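Local coordinates for protein Endonuclease/exonuclease/phosphatase (Leptotrichia buccalis C-1013-b, PDB 3TEB) that probably acts as a magnesium-binding nuclease of the endonuclease/exonuclease/phosphatase family, at residues T112-V126 / F139-E152. Sequence-based numbering, arbitrary orientation.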
ATOM      1  N   THR A 112      -4.183  14.047  -5.608  1.00 23.44           N
ATOM      2  CA  THR A 112      -5.136  14.269  -6.682  1.00 23.24           C
ATOM      3  C   THR A 112      -5.586  15.727  -6.751  1.00 23.14           C
ATOM      4  O   THR A 112      -5.386  16.500  -5.811  1.00 23.15           O
ATOM      5  CB  THR A 112      -6.349  13.353  -6.505  1.00 23.16           C
ATOM      6  OG1 THR A 112      -6.876  13.523  -5.186  1.00 23.39           O
ATOM      7  CG2 THR A 112      -5.936  11.916  -6.665  1.00 22.88           C
ATOM      8  N   PHE A 113      -6.181  16.109  -7.873  1.00 23.08           N
ATOM      9  CA  PHE A 113      -6.795  17.420  -7.971  1.00 23.07           C
ATOM     10  C   PHE A 113      -8.008  17.519  -7.030  1.00 22.97           C
ATOM     11  O   PHE A 113      -8.152  18.507  -6.298  1.00 22.91           O
ATOM     12  CB  PHE A 113      -7.189  17.736  -9.410  1.00 23.27           C
ATOM     13  CG  PHE A 113      -7.855  19.071  -9.571  1.00 23.50           C
ATOM     14  CD1 PHE A 113      -7.096  20.230  -9.695  1.00 23.34           C
ATOM     15  CD2 PHE A 113      -9.250  19.169  -9.590  1.00 23.99           C
ATOM     16  CE1 PHE A 113      -7.704  21.470  -9.836  1.00 24.03           C
ATOM     17  CE2 PHE A 113      -9.882  20.409  -9.735  1.00 24.40           C
ATOM     18  CZ  PHE A 113      -9.102  21.563  -9.862  1.00 24.60           C
ATOM     19  N   ALA A 114      -8.870  16.503  -7.058  1.00 22.68           N
ATOM     20  CA  ALA A 114      -9.971  16.391  -6.104  1.00 22.32           C
ATOM     21  C   ALA A 114      -9.419  16.255  -4.695  1.00 22.00           C
ATOM     22  O   ALA A 114      -8.502  15.466  -4.462  1.00 22.17           O
ATOM     23  CB  ALA A 114     -10.818  15.194  -6.426  1.00 22.43           C
ATOM     24  N   GLN A 115      -9.973  17.025  -3.763  1.00 21.45           N
ATOM     25  CA  GLN A 115      -9.538  16.994  -2.372  1.00 21.00           C
ATOM     26  C   GLN A 115     -10.704  17.084  -1.403  1.00 20.99           C
ATOM     27  O   GLN A 115     -10.522  17.452  -0.251  1.00 21.12           O
ATOM     28  CB  GLN A 115      -8.590  18.150  -2.108  1.00 20.76           C
ATOM     29  CG  GLN A 115      -7.361  18.081  -2.932  1.00 21.22           C
ATOM     30  CD  GLN A 115      -6.508  19.295  -2.822  1.00 21.70           C
ATOM     31  OE1 GLN A 115      -6.638  20.078  -1.897  1.00 23.13           O
ATOM     32  NE2 GLN A 115      -5.615  19.458  -3.765  1.00 22.37           N
ATOM     33  N   SER A 116     -11.902  16.775  -1.878  1.00 21.29           N
ATOM     34  CA  SER A 116     -13.097  16.803  -1.054  1.00 21.61           C
ATOM     35  C   SER A 116     -13.455  15.388  -0.613  1.00 22.03           C
ATOM     36  O   SER A 116     -13.521  14.483  -1.453  1.00 22.57           O
ATOM     37  CB  SER A 116     -14.253  17.395  -1.857  1.00 21.87           C
ATOM     38  OG  SER A 116     -15.501  17.055  -1.274  1.00 22.50           O
ATOM     39  N   VAL A 117     -13.705  15.194   0.682  1.00 20.68           N
ATOM     40  CA  VAL A 117     -14.077  13.872   1.203  1.00 21.48           C
ATOM     41  C   VAL A 117     -15.375  13.361   0.571  1.00 22.10           C
ATOM     42  O   VAL A 117     -15.724  12.192   0.705  1.00 22.50           O
ATOM     43  CB  VAL A 117     -14.221  13.854   2.747  1.00 22.07           C
ATOM     44  CG1 VAL A 117     -12.902  14.188   3.442  1.00 21.93           C
ATOM     45  CG2 VAL A 117     -15.338  14.777   3.200  1.00 22.16           C
ATOM     46  N   ARG A 118     -16.076  14.239  -0.131  1.00 22.58           N
ATOM     47  CA  ARG A 118     -17.302  13.872  -0.814  1.00 23.72           C
ATOM     48  C   ARG A 118     -17.119  13.381  -2.252  1.00 23.93           C
ATOM     49  O   ARG A 118     -18.097  13.244  -2.971  1.00 24.22           O
ATOM     50  CB  ARG A 118     -18.259  15.051  -0.811  1.00 23.94           C
ATOM     51  CG  ARG A 118     -18.924  15.279   0.505  1.00 26.12           C
ATOM     52  CD  ARG A 118     -19.141  16.748   0.791  1.00 28.99           C
ATOM     53  NE  ARG A 118     -19.321  17.538  -0.429  1.00 31.87           N
ATOM     54  CZ  ARG A 118     -20.496  17.808  -1.002  1.00 32.96           C
ATOM     55  NH1 ARG A 118     -21.629  17.346  -0.470  1.00 33.90           N
ATOM     56  NH2 ARG A 118     -20.534  18.553  -2.111  1.00 33.73           N
ATOM     57  N   THR A 119     -15.884  13.122  -2.674  1.00 24.26           N
ATOM     58  CA  THR A 119     -15.603  12.674  -4.038  1.00 25.03           C
ATOM     59  C   THR A 119     -14.785  11.408  -3.996  1.00 25.27           C
ATOM     60  O   THR A 119     -13.736  11.361  -3.353  1.00 25.21           O
ATOM     61  CB  THR A 119     -14.804  13.729  -4.809  1.00 25.08           C
ATOM     62  OG1 THR A 119     -15.521  14.962  -4.773  1.00 26.88           O
ATOM     63  CG2 THR A 119     -14.573  13.320  -6.275  1.00 25.41           C
ATOM     64  N   ILE A 120     -15.265  10.387  -4.696  1.00 26.14           N
ATOM     65  CA  ILE A 120     -14.627   9.080  -4.713  1.00 27.00           C
ATOM     66  C   ILE A 120     -13.183   9.184  -5.204  1.00 26.74           C
ATOM     67  O   ILE A 120     -12.319   8.414  -4.761  1.00 27.12           O
ATOM     68  CB  ILE A 120     -15.446   8.079  -5.595  1.00 28.31           C
ATOM     69  CG1 ILE A 120     -16.785   7.769  -4.938  1.00 29.50           C
ATOM     70  CG2 ILE A 120     -14.692   6.752  -5.829  1.00 29.67           C
ATOM     71  CD1 ILE A 120     -16.632   7.148  -3.532  1.00 32.24           C
ATOM     72  N   SER A 121     -12.919  10.140  -6.099  1.00 26.01           N
ATOM     73  CA  SER A 121     -11.599  10.243  -6.704  1.00 25.88           C
ATOM     74  C   SER A 121     -10.562  11.070  -5.925  1.00 24.59           C
ATOM     75  O   SER A 121      -9.415  11.168  -6.350  1.00 25.09           O
ATOM     76  CB  SER A 121     -11.700  10.704  -8.153  1.00 26.53           C
ATOM     77  OG  SER A 121     -12.317  11.960  -8.214  1.00 27.50           O
ATOM     78  N   ALA A 122     -10.946  11.640  -4.789  1.00 23.05           N
ATOM     79  CA  ALA A 122      -9.986  12.297  -3.903  1.00 21.81           C
ATOM     80  C   ALA A 122      -9.136  11.257  -3.195  1.00 21.34           C
ATOM     81  O   ALA A 122      -9.662  10.402  -2.498  1.00 21.74           O
ATOM     82  CB  ALA A 122     -10.707  13.153  -2.892  1.00 21.53           C
ATOM     83  N   ARG A 123      -7.823  11.312  -3.368  1.00 20.68           N
ATOM     84  CA  ARG A 123      -6.957  10.299  -2.763  1.00 20.28           C
ATOM     85  C   ARG A 123      -5.822  10.909  -1.981  1.00 19.75           C
ATOM     86  O   ARG A 123      -5.009  11.636  -2.526  1.00 20.04           O
ATOM     87  CB  ARG A 123      -6.383   9.374  -3.831  1.00 20.72           C
ATOM     88  CG  ARG A 123      -7.413   8.733  -4.726  1.00 21.59           C
ATOM     89  CD  ARG A 123      -8.228   7.737  -3.952  1.00 23.15           C
ATOM     90  NE  ARG A 123      -9.396   7.307  -4.710  1.00 25.91           N
ATOM     91  CZ  ARG A 123      -9.477   6.152  -5.362  1.00 27.42           C
ATOM     92  NH1 ARG A 123      -8.461   5.297  -5.343  1.00 28.73           N
ATOM     93  NH2 ARG A 123     -10.580   5.848  -6.029  1.00 28.71           N
ATOM     94  N   ARG A 124      -5.769  10.603  -0.699  1.00 19.46           N
ATOM     95  CA  ARG A 124      -4.713  11.080   0.179  1.00 19.38           C
ATOM     96  C   ARG A 124      -3.607   9.999   0.236  1.00 19.70           C
ATOM     97  O   ARG A 124      -3.896   8.802   0.195  1.00 20.19           O
ATOM     98  CB  ARG A 124      -5.311  11.367   1.560  1.00 19.57           C
ATOM     99  CG  ARG A 124      -4.469  12.147   2.532  1.00 20.43           C
ATOM    100  CD  ARG A 124      -5.012  13.532   2.861  1.00 21.84           C
ATOM    101  NE  ARG A 124      -6.238  13.485   3.636  1.00 24.15           N
ATOM    102  CZ  ARG A 124      -6.767  14.516   4.300  1.00 25.25           C
ATOM    103  NH1 ARG A 124      -6.170  15.689   4.303  1.00 25.73           N
ATOM    104  NH2 ARG A 124      -7.913  14.372   4.963  1.00 26.84           N
ATOM    105  N   ILE A 125      -2.348  10.428   0.303  1.00 19.72           N
ATOM    106  CA  ILE A 125      -1.205   9.519   0.394  1.00 20.28           C
ATOM    107  C   ILE A 125      -0.591   9.587   1.789  1.00 20.91           C
ATOM    108  O   ILE A 125      -0.635  10.621   2.449  1.00 21.21           O
ATOM    109  CB  ILE A 125      -0.143   9.919  -0.638  1.00 20.17           C
ATOM    110  CG1 ILE A 125      -0.751   9.992  -2.050  1.00 20.88           C
ATOM    111  CG2 ILE A 125       1.034   8.991  -0.596  1.00 20.25           C
ATOM    112  CD1 ILE A 125      -1.103   8.623  -2.703  1.00 22.30           C
ATOM    113  N   VAL A 126      -0.033   8.485   2.257  1.00 21.97           N
ATOM    114  CA  VAL A 126       0.697   8.518   3.512  1.00 23.06           C
ATOM    115  C   VAL A 126       2.161   8.240   3.236  1.00 24.09           C
ATOM    116  O   VAL A 126       2.497   7.219   2.617  1.00 24.61           O
ATOM    117  CB  VAL A 126       0.158   7.503   4.525  1.00 23.61           C
ATOM    118  CG1 VAL A 126       1.024   7.467   5.765  1.00 23.83           C
ATOM    119  CG2 VAL A 126      -1.214   7.897   4.916  1.00 23.98           C
ATOM    120  N   PHE A 139       8.835   6.147   2.256  1.00 36.58           N
ATOM    121  CA  PHE A 139       7.882   5.110   1.842  1.00 34.91           C
ATOM    122  C   PHE A 139       6.512   5.734   1.617  1.00 34.09           C
ATOM    123  O   PHE A 139       6.056   6.521   2.435  1.00 33.97           O
ATOM    124  CB  PHE A 139       7.798   4.022   2.903  1.00 33.85           C
ATOM    125  CG  PHE A 139       9.021   3.167   2.985  1.00 34.05           C
ATOM    126  CD1 PHE A 139       9.183   2.067   2.142  1.00 34.11           C
ATOM    127  CD2 PHE A 139      10.026   3.455   3.905  1.00 34.30           C
ATOM    128  CE1 PHE A 139      10.338   1.264   2.205  1.00 33.99           C
ATOM    129  CE2 PHE A 139      11.182   2.658   3.987  1.00 34.71           C
ATOM    130  CZ  PHE A 139      11.334   1.558   3.130  1.00 34.37           C
ATOM    131  N   TYR A 140       5.864   5.421   0.504  1.00 33.45           N
ATOM    132  CA  TYR A 140       4.582   6.049   0.190  1.00 32.61           C
ATOM    133  C   TYR A 140       3.540   4.990  -0.069  1.00 31.52           C
ATOM    134  O   TYR A 140       3.760   4.112  -0.898  1.00 31.54           O
ATOM    135  CB  TYR A 140       4.694   6.932  -1.053  1.00 33.41           C
ATOM    136  CG  TYR A 140       5.549   8.162  -0.902  1.00 34.63           C
ATOM    137  CD1 TYR A 140       4.967   9.421  -0.794  1.00 35.37           C
ATOM    138  CD2 TYR A 140       6.939   8.075  -0.894  1.00 35.49           C
ATOM    139  CE1 TYR A 140       5.749  10.572  -0.665  1.00 36.67           C
ATOM    140  CE2 TYR A 140       7.733   9.211  -0.767  1.00 36.93           C
ATOM    141  CZ  TYR A 140       7.137  10.458  -0.652  1.00 37.42           C
ATOM    142  OH  TYR A 140       7.920  11.593  -0.529  1.00 38.64           O
ATOM    143  N   SER A 141       2.410   5.075   0.632  1.00 30.28           N
ATOM    144  CA  SER A 141       1.293   4.151   0.430  1.00 29.53           C
ATOM    145  C   SER A 141       0.261   4.793  -0.484  1.00 29.88           C
ATOM    146  O   SER A 141      -0.304   5.825  -0.143  1.00 29.63           O
ATOM    147  CB  SER A 141       0.668   3.790   1.766  1.00 28.43           C
ATOM    148  OG  SER A 141      -0.285   2.756   1.609  1.00 27.85           O
ATOM    149  N   CYS A 142       0.035   4.196  -1.651  1.00 30.56           N
ATOM    150  CA  CYS A 142      -0.761   4.844  -2.686  1.00 31.41           C
ATOM    151  C   CYS A 142      -1.906   3.992  -3.138  1.00 31.37           C
ATOM    152  O   CYS A 142      -1.767   2.774  -3.263  1.00 31.60           O
ATOM    153  CB  CYS A 142       0.072   5.124  -3.920  1.00 32.30           C
ATOM    154  SG  CYS A 142       1.758   5.559  -3.571  1.00 34.21           S
ATOM    155  N   HIS A 143      -3.031   4.649  -3.407  1.00 31.43           N
ATOM    156  CA  HIS A 143      -4.169   4.013  -4.035  1.00 31.55           C
ATOM    157  C   HIS A 143      -4.778   4.966  -5.056  1.00 32.30           C
ATOM    158  O   HIS A 143      -5.518   5.887  -4.698  1.00 31.85           O
ATOM    159  CB  HIS A 143      -5.195   3.566  -2.992  1.00 30.39           C
ATOM    160  CG  HIS A 143      -6.398   2.907  -3.586  1.00 30.34           C
ATOM    161  ND1 HIS A 143      -7.661   3.077  -3.075  1.00 29.73           N
ATOM    162  CD2 HIS A 143      -6.532   2.107  -4.670  1.00 30.66           C
ATOM    163  CE1 HIS A 143      -8.519   2.385  -3.802  1.00 30.58           C
ATOM    164  NE2 HIS A 143      -7.859   1.788  -4.776  1.00 30.48           N
HETATM  165  N   MSE A 144      -4.457   4.722  -6.326  1.00 33.68           N
HETATM  166  CA  MSE A 144      -4.760   5.648  -7.420  1.00 34.99           C
HETATM  167  C   MSE A 144      -6.085   5.348  -8.085  1.00 35.80           C
HETATM  168  O   MSE A 144      -6.651   4.276  -7.900  1.00 35.38           O
HETATM  169  CB  MSE A 144      -3.659   5.605  -8.486  1.00 35.78           C
HETATM  170  CG  MSE A 144      -2.240   5.575  -7.938  1.00 37.24           C
HETATM  171 SE   MSE A 144      -1.736   7.186  -6.952  0.75 40.16          SE
HETATM  172  CE  MSE A 144      -1.750   8.436  -8.437  1.00 40.41           C
ATOM    173  N   ASN A 145      -6.558   6.305  -8.876  1.00 37.71           N
ATOM    174  CA  ASN A 145      -7.748   6.136  -9.693  1.00 40.08           C
ATOM    175  C   ASN A 145      -7.440   5.330 -10.952  1.00 42.79           C
ATOM    176  O   ASN A 145      -6.263   5.102 -11.275  1.00 43.49           O
ATOM    177  CB  ASN A 145      -8.306   7.503 -10.086  1.00 39.78           C
ATOM    178  CG  ASN A 145      -8.698   8.338  -8.889  1.00 39.01           C
ATOM    179  OD1 ASN A 145      -9.617   7.992  -8.147  1.00 39.26           O
ATOM    180  ND2 ASN A 145      -8.006   9.453  -8.696  1.00 39.30           N
ATOM    181  N   LEU A 146      -8.487   4.905 -11.664  1.00 45.32           N
ATOM    182  CA  LEU A 146      -8.316   4.255 -12.962  1.00 48.31           C
ATOM    183  C   LEU A 146      -7.570   5.193 -13.909  1.00 50.22           C
ATOM    184  O   LEU A 146      -7.752   6.409 -13.848  1.00 50.10           O
ATOM    185  CB  LEU A 146      -9.669   3.852 -13.553  1.00 48.60           C
ATOM    186  CG  LEU A 146     -10.507   2.820 -12.782  1.00 48.80           C
ATOM    187  CD1 LEU A 146     -11.939   2.799 -13.306  1.00 49.84           C
ATOM    188  CD2 LEU A 146      -9.895   1.411 -12.802  1.00 48.16           C
ATOM    189  N   PRO A 147      -6.712   4.639 -14.781  1.00 52.40           N
ATOM    190  CA  PRO A 147      -5.922   5.479 -15.685  1.00 53.75           C
ATOM    191  C   PRO A 147      -6.806   6.290 -16.623  1.00 54.82           C
ATOM    192  O   PRO A 147      -6.479   7.428 -16.951  1.00 54.78           O
ATOM    193  CB  PRO A 147      -5.113   4.462 -16.492  1.00 54.16           C
ATOM    194  CG  PRO A 147      -5.148   3.211 -15.686  1.00 53.56           C
ATOM    195  CD  PRO A 147      -6.476   3.208 -15.021  1.00 52.70           C
ATOM    196  N   ASN A 148      -7.924   5.711 -17.036  1.00 55.81           N
ATOM    197  CA  ASN A 148      -8.836   6.381 -17.944  1.00 56.72           C
ATOM    198  C   ASN A 148      -9.746   7.416 -17.282  1.00 55.61           C
ATOM    199  O   ASN A 148     -10.521   8.083 -17.976  1.00 55.78           O
ATOM    200  CB  ASN A 148      -9.675   5.352 -18.709  1.00 57.95           C
ATOM    201  CG  ASN A 148     -10.546   4.494 -17.795  1.00 59.38           C
ATOM    202  OD1 ASN A 148     -10.668   4.741 -16.588  1.00 59.98           O
ATOM    203  ND2 ASN A 148     -11.163   3.472 -18.380  1.00 61.19           N
ATOM    204  N   CYS A 149      -9.651   7.544 -15.953  1.00 54.04           N
ATOM    205  CA  CYS A 149     -10.477   8.477 -15.172  1.00 52.06           C
ATOM    206  C   CYS A 149     -10.403   9.878 -15.759  1.00 51.64           C
ATOM    207  O   CYS A 149      -9.317  10.461 -15.890  1.00 51.31           O
ATOM    208  CB  CYS A 149     -10.060   8.479 -13.697  1.00 51.38           C
ATOM    209  SG  CYS A 149     -10.645   9.895 -12.702  1.00 48.62           S
ATOM    210  N   GLU A 150     -11.566  10.414 -16.114  1.00 51.18           N
ATOM    211  CA  GLU A 150     -11.610  11.626 -16.925  1.00 51.07           C
ATOM    212  C   GLU A 150     -11.393  12.948 -16.195  1.00 48.58           C
ATOM    213  O   GLU A 150     -11.345  13.990 -16.834  1.00 48.15           O
ATOM    214  CB  GLU A 150     -12.882  11.670 -17.779  1.00 52.31           C
ATOM    215  CG  GLU A 150     -14.188  11.428 -17.020  1.00 56.01           C
ATOM    216  CD  GLU A 150     -15.414  11.680 -17.906  1.00 61.38           C
ATOM    217  OE1 GLU A 150     -15.557  12.824 -18.411  1.00 62.74           O
ATOM    218  OE2 GLU A 150     -16.226  10.736 -18.104  1.00 63.50           O
ATOM    219  N   THR A 151     -11.254  12.915 -14.872  1.00 46.55           N
ATOM    220  CA  THR A 151     -10.991  14.144 -14.118  1.00 43.94           C
ATOM    221  C   THR A 151      -9.649  14.136 -13.391  1.00 43.21           C
ATOM    222  O   THR A 151      -9.259  15.147 -12.818  1.00 42.19           O
ATOM    223  CB  THR A 151     -12.113  14.503 -13.104  1.00 42.94           C
ATOM    224  OG1 THR A 151     -12.031  13.642 -11.956  1.00 43.34           O
ATOM    225  CG2 THR A 151     -13.501  14.437 -13.738  1.00 42.34           C
ATOM    226  N   GLU A 152      -8.947  13.007 -13.407  1.00 43.50           N
ATOM    227  CA  GLU A 152      -7.587  12.961 -12.868  1.00 43.59           C
ATOM    228  C   GLU A 152      -6.559  12.498 -13.898  1.00 44.64           C
ATOM    229  O   GLU A 152      -6.778  11.510 -14.604  1.00 45.28           O
ATOM    230  CB  GLU A 152      -7.501  12.052 -11.643  1.00 43.49           C
ATOM    231  CG  GLU A 152      -8.493  12.356 -10.534  1.00 43.19           C
ATOM    232  CD  GLU A 152      -8.242  13.667  -9.791  1.00 42.81           C
ATOM    233  OE1 GLU A 152      -7.085  14.166  -9.764  1.00 43.00           O
ATOM    234  OE2 GLU A 152      -9.231  14.182  -9.216  1.00 43.10           O
TER
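The carboxylate of Glu-152 takes two successive backbone N-H groups, its OE1 lying 2.9 Å from Phe-113 N and its OE2 3.2 Å from Ala-114 N. Both oxygens use their syn lone pairs, so the flat group is held at two points and cannot readily turn; glutamate suits the place because two parallel acceptors meet two adjacent donors. CB of Thr-112 lies beside OE1 and CB of Ala-114 beside OE2. Thr-112 OG1 organises its own loop, accepting from Arg-123 N at 3.0 Å and donating to Ala-114 O.

Just before strand 124-132, Arg-123 links its own turn to segment 139-152, arginine offering several donors. Bent at chi2 (-69°), it curls back so that NE bonds Ile-120 O in the guanidinium plane, while NH1 reaches His-143 O at 3.1 Å, coming from above the carbonyl plane. NH1 also sits 3.2 Å above the centre of the His-143 imidazole. Asn-145 offers two polar ends: ND2 donates to a lone pair of Ser-121 O at 3.2 Å, while OD1 lies over one guanidinium face without a hydrogen bond. A leucine in place of Arg-123 would probably leave the carbonyls of Ile-120 and His-143 without these donors and the imidazole face without its charged neighbour.

Farther along, the strands close up through Ser-141 N and Val-126 O, a nearly straight bond (170°). The two branches of Ile-125 reach different partners: CG2 meets the edge of the Tyr-140 ring and CD1 rests on Cys-142.

The contact extends the antiparallel beta hairpin of strands 124-132 and 135-143, part of the DNase I-like fold, at the end that brings His-143 near magnesium-binding Glu-42. Strand 105-110 pairs beyond 124-132 and strand 170-174 beyond 135-143; Asn-157 of helix 154-162 packs against Thr-112 and Glu-152.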